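Side-chain contacts in DMSP lyase (Ruegeria pomeroyi, PDB 5CU1), which is an enzyme of the cupin superfamily, a beta-barrel protein that carries an iron (III) ion in this model: residues A28-E33 / G38-P43; A75-F80 / P188-V193. All blocks are in the same frame, centred on the assembly; numbering follows the deposited sequence.

Interaction 1: residues A28-E33 / G38-P43; sequences ALHARE and GFVALP
H30 reaches from the last turn of helix 17-32 to the chain that leaves helix 34-39, and its imidazole meets V40 at the rim and L42 over a face. The side chain stands straight out from its helix: CG is anti to the backbone N (chi1 -177°), which sends the ring out toward 38-43, and the second torsion turns its NE2/CE1 end so that V40 O lies at the edge and L42 over a face. There H30 NE2 donates to V40 O over 2.9 Å. The bond is weak, because the N-H meets the oxygen at a bent 127°; the oxygen lies off to the CE1 side, with H30 CE1 3.1 Å from V40 O. The carbonyl carbon of V40 sits in the plane of the ring, so this is an edge approach.

L42 comes from the opposite direction and lays its two methyls along one face of the imidazole. L42 CD1 is the closer, 3.3 Å from the ring centroid of H30 and 19° off the normal, a CH-pi contact displaced toward the H30 CD2-NE2 side. L42 CD2 rests nearer the root of the ring, 3.7 Å from H30 CG. The leucine packing and the weak bond at the edge probably limit rotation of the ring.

Around the pair, L36 and A37 of helix 34-39 also touch H30, while F26 and Q27 of helix 17-32 pack on L42. This is a short-range contact in the helical part packed outside the cupin barrel: a histidine near the end of one helix packs against, and weakly bonds to, the backbone just past the next.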
ATOM      1  N   ALA A  28       5.505  -5.018  15.052  1.00 26.73           N
ATOM      2  CA  ALA A  28       6.760  -5.714  15.076  1.00 24.50           C
ATOM      3  C   ALA A  28       7.595  -5.488  13.994  1.00 25.51           C
ATOM      4  O   ALA A  28       8.607  -5.416  14.224  1.00 37.16           O
ATOM      5  CB  ALA A  28       6.596  -7.178  15.302  1.00 21.82           C
ATOM      6  N   LEU A  29       7.220  -5.171  12.811  1.00 27.73           N
ATOM      7  CA  LEU A  29       8.152  -4.822  11.729  1.00 25.76           C
ATOM      8  C   LEU A  29       8.599  -3.499  11.649  1.00 22.14           C
ATOM      9  O   LEU A  29       9.573  -3.269  11.218  1.00 24.18           O
ATOM     10  CB  LEU A  29       7.399  -5.095  10.449  1.00 26.11           C
ATOM     11  CG  LEU A  29       7.893  -4.653   9.143  1.00 17.88           C
ATOM     12  CD1 LEU A  29       8.959  -5.527   8.761  1.00 23.41           C
ATOM     13  CD2 LEU A  29       6.853  -4.660   8.262  1.00 19.31           C
ATOM     14  N   HIS A  30       7.838  -2.665  12.176  1.00 25.12           N
ATOM     15  CA  HIS A  30       8.045  -1.343  12.361  1.00 25.44           C
ATOM     16  C   HIS A  30       9.192  -1.162  13.265  1.00 29.52           C
ATOM     17  O   HIS A  30      10.096  -0.562  12.899  1.00 32.65           O
ATOM     18  CB  HIS A  30       6.926  -0.732  12.965  1.00 26.90           C
ATOM     19  CG  HIS A  30       7.036   0.733  13.138  1.00 29.66           C
ATOM     20  ND1 HIS A  30       7.546   1.309  14.225  1.00 31.44           N
ATOM     21  CD2 HIS A  30       6.680   1.724  12.348  1.00 28.85           C
ATOM     22  CE1 HIS A  30       7.444   2.586  14.117  1.00 33.07           C
ATOM     23  NE2 HIS A  30       6.918   2.861  12.991  1.00 30.09           N
ATOM     24  N   ALA A  31       9.087  -1.771  14.364  1.00 23.25           N
ATOM     25  CA  ALA A  31      10.109  -1.964  15.177  1.00 29.15           C
ATOM     26  C   ALA A  31      11.389  -2.579  14.679  1.00 32.79           C
ATOM     27  O   ALA A  31      12.326  -2.057  15.001  1.00 38.65           O
ATOM     28  CB  ALA A  31       9.729  -2.373  16.562  1.00 25.65           C
ATOM     29  N   ARG A  32      11.426  -3.558  13.854  1.00 26.82           N
ATOM     30  CA  ARG A  32      12.626  -4.112  13.318  1.00 27.27           C
ATOM     31  C   ARG A  32      13.334  -3.434  12.186  1.00 29.50           C
ATOM     32  O   ARG A  32      14.423  -3.740  11.865  1.00 29.87           O
ATOM     33  CB  ARG A  32      12.473  -5.525  12.957  1.00 23.70           C
ATOM     34  CG  ARG A  32      11.365  -6.266  13.481  1.00 27.15           C
ATOM     35  CD  ARG A  32      11.470  -7.748  13.137  1.00 28.71           C
ATOM     36  NE  ARG A  32      10.946  -8.046  11.923  1.00 24.78           N
ATOM     37  CZ  ARG A  32       9.762  -8.441  11.709  1.00 30.93           C
ATOM     38  NH1 ARG A  32       8.945  -8.766  12.534  1.00 29.63           N
ATOM     39  NH2 ARG A  32       9.493  -8.662  10.563  1.00 34.40           N
ATOM     40  N   GLU A  33      12.652  -2.502  11.615  1.00 25.80           N
ATOM     41  CA  GLU A  33      12.983  -1.829  10.451  1.00 22.36           C
ATOM     42  C   GLU A  33      13.182  -0.374  10.585  1.00 21.17           C
ATOM     43  O   GLU A  33      12.333   0.301  10.664  1.00 22.49           O
ATOM     44  CB  GLU A  33      11.967  -2.115   9.292  1.00 23.49           C
ATOM     45  CG  GLU A  33      11.833  -3.531   8.739  1.00 27.39           C
ATOM     46  CD  GLU A  33      12.897  -4.029   7.898  1.00 23.47           C
ATOM     47  OE1 GLU A  33      13.580  -3.391   7.468  1.00 26.84           O
ATOM     48  OE2 GLU A  33      13.061  -5.001   7.638  1.00 27.85           O
ATOM     49  N   GLY A  38      12.121   5.179  11.820  1.00 23.11           N
ATOM     50  CA  GLY A  38      12.468   6.496  11.436  1.00 22.95           C
ATOM     51  C   GLY A  38      11.506   7.442  10.827  1.00 24.20           C
ATOM     52  O   GLY A  38      11.644   8.534  10.995  1.00 28.16           O
ATOM     53  N   PHE A  39      10.528   6.958  10.122  1.00 22.33           N
ATOM     54  CA  PHE A  39       9.474   7.752   9.511  1.00 23.62           C
ATOM     55  C   PHE A  39       8.412   8.278  10.383  1.00 19.06           C
ATOM     56  O   PHE A  39       8.061   9.205  10.291  1.00 21.28           O
ATOM     57  CB  PHE A  39       8.923   7.000   8.297  1.00 25.54           C
ATOM     58  CG  PHE A  39       7.785   7.608   7.562  1.00 20.78           C
ATOM     59  CD1 PHE A  39       7.997   8.332   6.443  1.00 17.14           C
ATOM     60  CD2 PHE A  39       6.568   7.342   7.929  1.00 17.22           C
ATOM     61  CE1 PHE A  39       6.978   8.790   5.699  1.00 15.04           C
ATOM     62  CE2 PHE A  39       5.533   7.837   7.250  1.00 17.59           C
ATOM     63  CZ  PHE A  39       5.762   8.526   6.109  1.00 17.09           C
ATOM     64  N   VAL A  40       8.054   7.515  11.295  1.00 22.24           N
ATOM     65  CA  VAL A  40       6.967   7.623  12.187  1.00 25.37           C
ATOM     66  C   VAL A  40       7.117   6.675  13.448  1.00 29.41           C
ATOM     67  O   VAL A  40       7.458   5.652  13.411  1.00 28.39           O
ATOM     68  CB  VAL A  40       5.604   7.609  11.445  1.00 23.09           C
ATOM     69  CG1 VAL A  40       5.112   6.319  10.913  1.00 19.52           C
ATOM     70  CG2 VAL A  40       4.641   8.374  12.196  1.00 21.51           C
ATOM     71  N   ALA A  41       6.823   7.189  14.552  1.00 32.13           N
ATOM     72  CA  ALA A  41       6.567   6.503  15.749  1.00 36.25           C
ATOM     73  C   ALA A  41       5.247   5.975  15.838  1.00 34.10           C
ATOM     74  O   ALA A  41       4.323   6.586  15.520  1.00 35.57           O
ATOM     75  CB  ALA A  41       6.873   7.352  16.951  1.00 30.17           C
ATOM     76  N   LEU A  42       5.227   4.779  16.298  1.00 35.71           N
ATOM     77  CA  LEU A  42       4.055   3.985  16.505  1.00 34.36           C
ATOM     78  C   LEU A  42       3.517   4.422  17.788  1.00 45.90           C
ATOM     79  O   LEU A  42       4.256   4.597  18.738  1.00 47.85           O
ATOM     80  CB  LEU A  42       4.331   2.535  16.500  1.00 38.49           C
ATOM     81  CG  LEU A  42       3.768   1.817  15.335  1.00 43.26           C
ATOM     82  CD1 LEU A  42       3.967   2.565  14.041  1.00 36.35           C
ATOM     83  CD2 LEU A  42       4.051   0.373  15.221  1.00 32.71           C
ATOM     84  N   PRO A  43       2.154   4.792  17.737  1.00 50.46           N
ATOM     85  CA  PRO A  43       1.671   5.412  18.964  1.00 46.11           C
ATOM     86  C   PRO A  43       1.287   4.505  19.942  1.00 49.02           C
ATOM     87  O   PRO A  43       1.256   4.964  21.021  1.00 57.83           O
ATOM     88  CB  PRO A  43       0.407   6.145  18.580  1.00 46.01           C
ATOM     89  CG  PRO A  43       0.151   5.914  17.202  1.00 44.01           C
ATOM     90  CD  PRO A  43       1.015   4.906  16.710  1.00 45.04           C
TER

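Interaction 2: residues A75-F80 / P188-V193; sequences AIRDAF and PFMALV
M190 puts its thioether sulfur against both R77 and F80 of helix 75-80, reaching out from strand 189-193 to end between them on one side of the helix. CG of M190 is anti to the backbone N, and the chain runs extended as far as SD, then bends at the last torsion (chi3 -48°) to bring the methyl against the helix. M190 CE lies 3.6 Å from R77 CG, in the aliphatic part of the arginine, where the two side chains cross at about a right angle. M190 SD lies 3.9 Å from F80 CB. The same sulfur is 5.1 Å from the centroid of the F80 ring, a Met-aromatic contact at an oblique 60° to the ring normal.

F80 reaches on past the methionine to L192, two residues along on the same face of the strand. The far corner of the ring, F80 CZ, comes within 4.1 Å of L192 CD1, and that methyl meets the ring edge near its plane.

R77 divides its work. Its CG packs on the methionine, while bends at chi2 and chi3 turn the guanidinium back to D78 on the same helix; R77 NH1 donates to D78 OD1 over 2.8 Å, a nearly straight salt-bridge bond lying in the guanidinium plane.

The helix and strand segments cross almost perpendicularly, at 93°, with their axes 9.9 Å apart. Strand 189-196 is the middle of a five-stranded antiparallel sheet, between strands 124-130 and 144-150; V127 and L150 from these strands touch both F80 and M190, while L22 and F26 of helix 17-32 close in on F80 and L192 respectively.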
ATOM      1  N   ALA A  75       5.397 -13.306   7.102  1.00 28.07           N
ATOM      2  CA  ALA A  75       4.289 -13.184   8.056  1.00 27.16           C
ATOM      3  C   ALA A  75       3.217 -12.169   7.797  1.00 29.44           C
ATOM      4  O   ALA A  75       2.160 -12.424   7.907  1.00 27.62           O
ATOM      5  CB  ALA A  75       4.798 -13.071   9.440  1.00 23.11           C
ATOM      6  N   ILE A  76       3.700 -11.007   7.476  1.00 29.83           N
ATOM      7  CA  ILE A  76       2.961  -9.820   7.253  1.00 26.04           C
ATOM      8  C   ILE A  76       2.298  -9.822   5.995  1.00 21.75           C
ATOM      9  O   ILE A  76       1.292  -9.483   5.967  1.00 26.32           O
ATOM     10  CB  ILE A  76       3.726  -8.515   7.674  1.00 20.86           C
ATOM     11  CG1 ILE A  76       2.812  -7.360   7.734  1.00 16.08           C
ATOM     12  CG2 ILE A  76       4.848  -8.233   6.796  1.00 19.82           C
ATOM     13  CD1 ILE A  76       3.363  -6.077   8.078  1.00 21.71           C
ATOM     14  N   ARG A  77       2.966 -10.247   5.014  1.00 22.91           N
ATOM     15  CA  ARG A  77       2.442 -10.616   3.828  1.00 25.28           C
ATOM     16  C   ARG A  77       1.212 -11.521   3.898  1.00 29.82           C
ATOM     17  O   ARG A  77       0.340 -11.220   3.340  1.00 27.41           O
ATOM     18  CB  ARG A  77       3.476 -11.144   3.010  1.00 26.77           C
ATOM     19  CG  ARG A  77       3.088 -11.543   1.633  1.00 28.87           C
ATOM     20  CD  ARG A  77       3.035 -12.965   1.475  1.00 27.29           C
ATOM     21  NE  ARG A  77       4.155 -13.632   1.026  1.00 29.21           N
ATOM     22  CZ  ARG A  77       4.514 -14.879   1.144  1.00 25.43           C
ATOM     23  NH1 ARG A  77       4.146 -15.821   1.748  1.00 22.27           N
ATOM     24  NH2 ARG A  77       5.437 -15.156   0.609  1.00 31.31           N
ATOM     25  N   ASP A  78       1.283 -12.631   4.569  1.00 30.76           N
ATOM     26  CA  ASP A  78       0.253 -13.584   4.822  1.00 27.94           C
ATOM     27  C   ASP A  78      -0.899 -13.026   5.573  1.00 28.53           C
ATOM     28  O   ASP A  78      -1.933 -13.155   5.221  1.00 27.16           O
ATOM     29  CB  ASP A  78       0.757 -14.923   5.311  1.00 28.81           C
ATOM     30  CG  ASP A  78       1.780 -15.589   4.381  1.00 29.51           C
ATOM     31  OD1 ASP A  78       1.847 -15.496   3.313  1.00 27.77           O
ATOM     32  OD2 ASP A  78       2.563 -16.308   4.681  1.00 31.32           O
ATOM     33  N   ALA A  79      -0.569 -12.249   6.521  1.00 29.82           N
ATOM     34  CA  ALA A  79      -1.438 -11.419   7.202  1.00 24.26           C
ATOM     35  C   ALA A  79      -2.174 -10.354   6.447  1.00 24.04           C
ATOM     36  O   ALA A  79      -3.213 -10.381   6.500  1.00 26.75           O
ATOM     37  CB  ALA A  79      -0.839 -11.020   8.445  1.00 30.43           C
ATOM     38  N   PHE A  80      -1.562  -9.676   5.545  1.00 23.30           N
ATOM     39  CA  PHE A  80      -2.147  -8.846   4.580  1.00 24.81           C
ATOM     40  C   PHE A  80      -3.295  -9.597   3.689  1.00 27.31           C
ATOM     41  O   PHE A  80      -4.288  -9.114   3.455  1.00 24.49           O
ATOM     42  CB  PHE A  80      -1.120  -7.942   3.818  1.00 21.84           C
ATOM     43  CG  PHE A  80      -0.738  -6.617   4.441  1.00 21.19           C
ATOM     44  CD1 PHE A  80      -1.654  -5.738   4.822  1.00 19.80           C
ATOM     45  CD2 PHE A  80       0.619  -6.285   4.687  1.00 22.07           C
ATOM     46  CE1 PHE A  80      -1.267  -4.620   5.391  1.00 20.81           C
ATOM     47  CE2 PHE A  80       0.957  -5.131   5.245  1.00 17.84           C
ATOM     48  CZ  PHE A  80       0.030  -4.313   5.606  1.00 20.78           C
ATOM     49  N   PRO A 188       4.983  -9.634  -9.659  1.00 19.19           N
ATOM     50  CA  PRO A 188       4.116  -8.800  -8.811  1.00 22.35           C
ATOM     51  C   PRO A 188       4.887  -8.202  -7.647  1.00 21.42           C
ATOM     52  O   PRO A 188       6.063  -8.534  -7.471  1.00 24.11           O
ATOM     53  CB  PRO A 188       3.069  -9.787  -8.298  1.00 22.46           C
ATOM     54  CG  PRO A 188       3.825 -11.105  -8.251  1.00 18.82           C
ATOM     55  CD  PRO A 188       4.713 -11.073  -9.477  1.00 19.52           C
ATOM     56  N   PHE A 189       4.249  -7.317  -6.885  1.00 22.27           N
ATOM     57  CA  PHE A 189       4.779  -6.909  -5.580  1.00 19.82           C
ATOM     58  C   PHE A 189       3.648  -6.621  -4.613  1.00 18.52           C
ATOM     59  O   PHE A 189       2.502  -6.366  -5.009  1.00 15.74           O
ATOM     60  CB  PHE A 189       5.711  -5.682  -5.679  1.00 17.79           C
ATOM     61  CG  PHE A 189       4.989  -4.356  -5.746  1.00 18.15           C
ATOM     62  CD1 PHE A 189       4.821  -3.583  -4.618  1.00 17.87           C
ATOM     63  CD2 PHE A 189       4.488  -3.883  -6.944  1.00 21.43           C
ATOM     64  CE1 PHE A 189       4.153  -2.372  -4.678  1.00 17.91           C
ATOM     65  CE2 PHE A 189       3.830  -2.675  -7.006  1.00 21.88           C
ATOM     66  CZ  PHE A 189       3.662  -1.921  -5.866  1.00 17.39           C
ATOM     67  N   MET A 190       3.988  -6.694  -3.332  1.00 21.60           N
ATOM     68  CA  MET A 190       3.169  -6.141  -2.264  1.00 17.48           C
ATOM     69  C   MET A 190       4.038  -5.189  -1.463  1.00 18.80           C
ATOM     70  O   MET A 190       5.227  -5.463  -1.252  1.00 19.29           O
ATOM     71  CB  MET A 190       2.620  -7.242  -1.368  1.00 17.85           C
ATOM     72  CG  MET A 190       1.932  -6.723  -0.136  1.00 15.67           C
ATOM     73  SD  MET A 190       1.570  -8.003   1.062  1.00 24.40           S
ATOM     74  CE  MET A 190       0.835  -9.240   0.005  1.00 20.91           C
ATOM     75  N   ALA A 191       3.465  -4.071  -1.026  1.00 21.61           N
ATOM     76  CA  ALA A 191       4.197  -3.123  -0.184  1.00 17.74           C
ATOM     77  C   ALA A 191       3.365  -2.654   0.978  1.00 18.29           C
ATOM     78  O   ALA A 191       2.144  -2.595   0.903  1.00 21.42           O
ATOM     79  CB  ALA A 191       4.666  -1.907  -1.000  1.00 17.08           C
ATOM     80  N   LEU A 192       4.050  -2.326   2.057  1.00 19.77           N
ATOM     81  CA  LEU A 192       3.494  -1.522   3.119  1.00 15.85           C
ATOM     82  C   LEU A 192       3.737  -0.079   2.742  1.00 18.80           C
ATOM     83  O   LEU A 192       4.838   0.263   2.305  1.00 17.85           O
ATOM     84  CB  LEU A 192       4.156  -1.840   4.456  1.00 16.53           C
ATOM     85  CG  LEU A 192       3.873  -0.865   5.600  1.00 22.55           C
ATOM     86  CD1 LEU A 192       2.433  -1.024   6.097  1.00 18.05           C
ATOM     87  CD2 LEU A 192       4.884  -1.039   6.742  1.00 19.21           C
ATOM     88  N   VAL A 193       2.699   0.749   2.879  1.00 19.03           N
ATOM     89  CA  VAL A 193       2.773   2.174   2.603  1.00 16.90           C
ATOM     90  C   VAL A 193       2.364   2.977   3.834  1.00 20.38           C
ATOM     91  O   VAL A 193       1.249   2.826   4.303  1.00 20.97           O
ATOM     92  CB  VAL A 193       1.861   2.561   1.443  1.00 19.62           C
ATOM     93  CG1 VAL A 193       2.137   4.005   1.001  1.00 18.18           C
ATOM     94  CG2 VAL A 193       2.037   1.588   0.305  1.00 17.66           C
TER

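Helix 17-32 joins the two contacts, whose centres lie 16 Å apart: it supplies H30 to interaction 1, and its L29 touches I76 of interaction 2, L29 CD2 lying 3.8 Å from I76 CD1. Interaction 1 is local in sequence, partly buried and about 16 Å from the centre of the chain; interaction 2 joins residues more than a hundred positions apart, is buried, and its centre lies about 8 Å from the chain centre. Chemistry follows place. Toward the periphery a weak hydrogen bond to a backbone carbonyl accompanies apolar cover, whereas against the barrel sheet the contact is made by apolar and sulfur groups, with the charged pair kept within the helix.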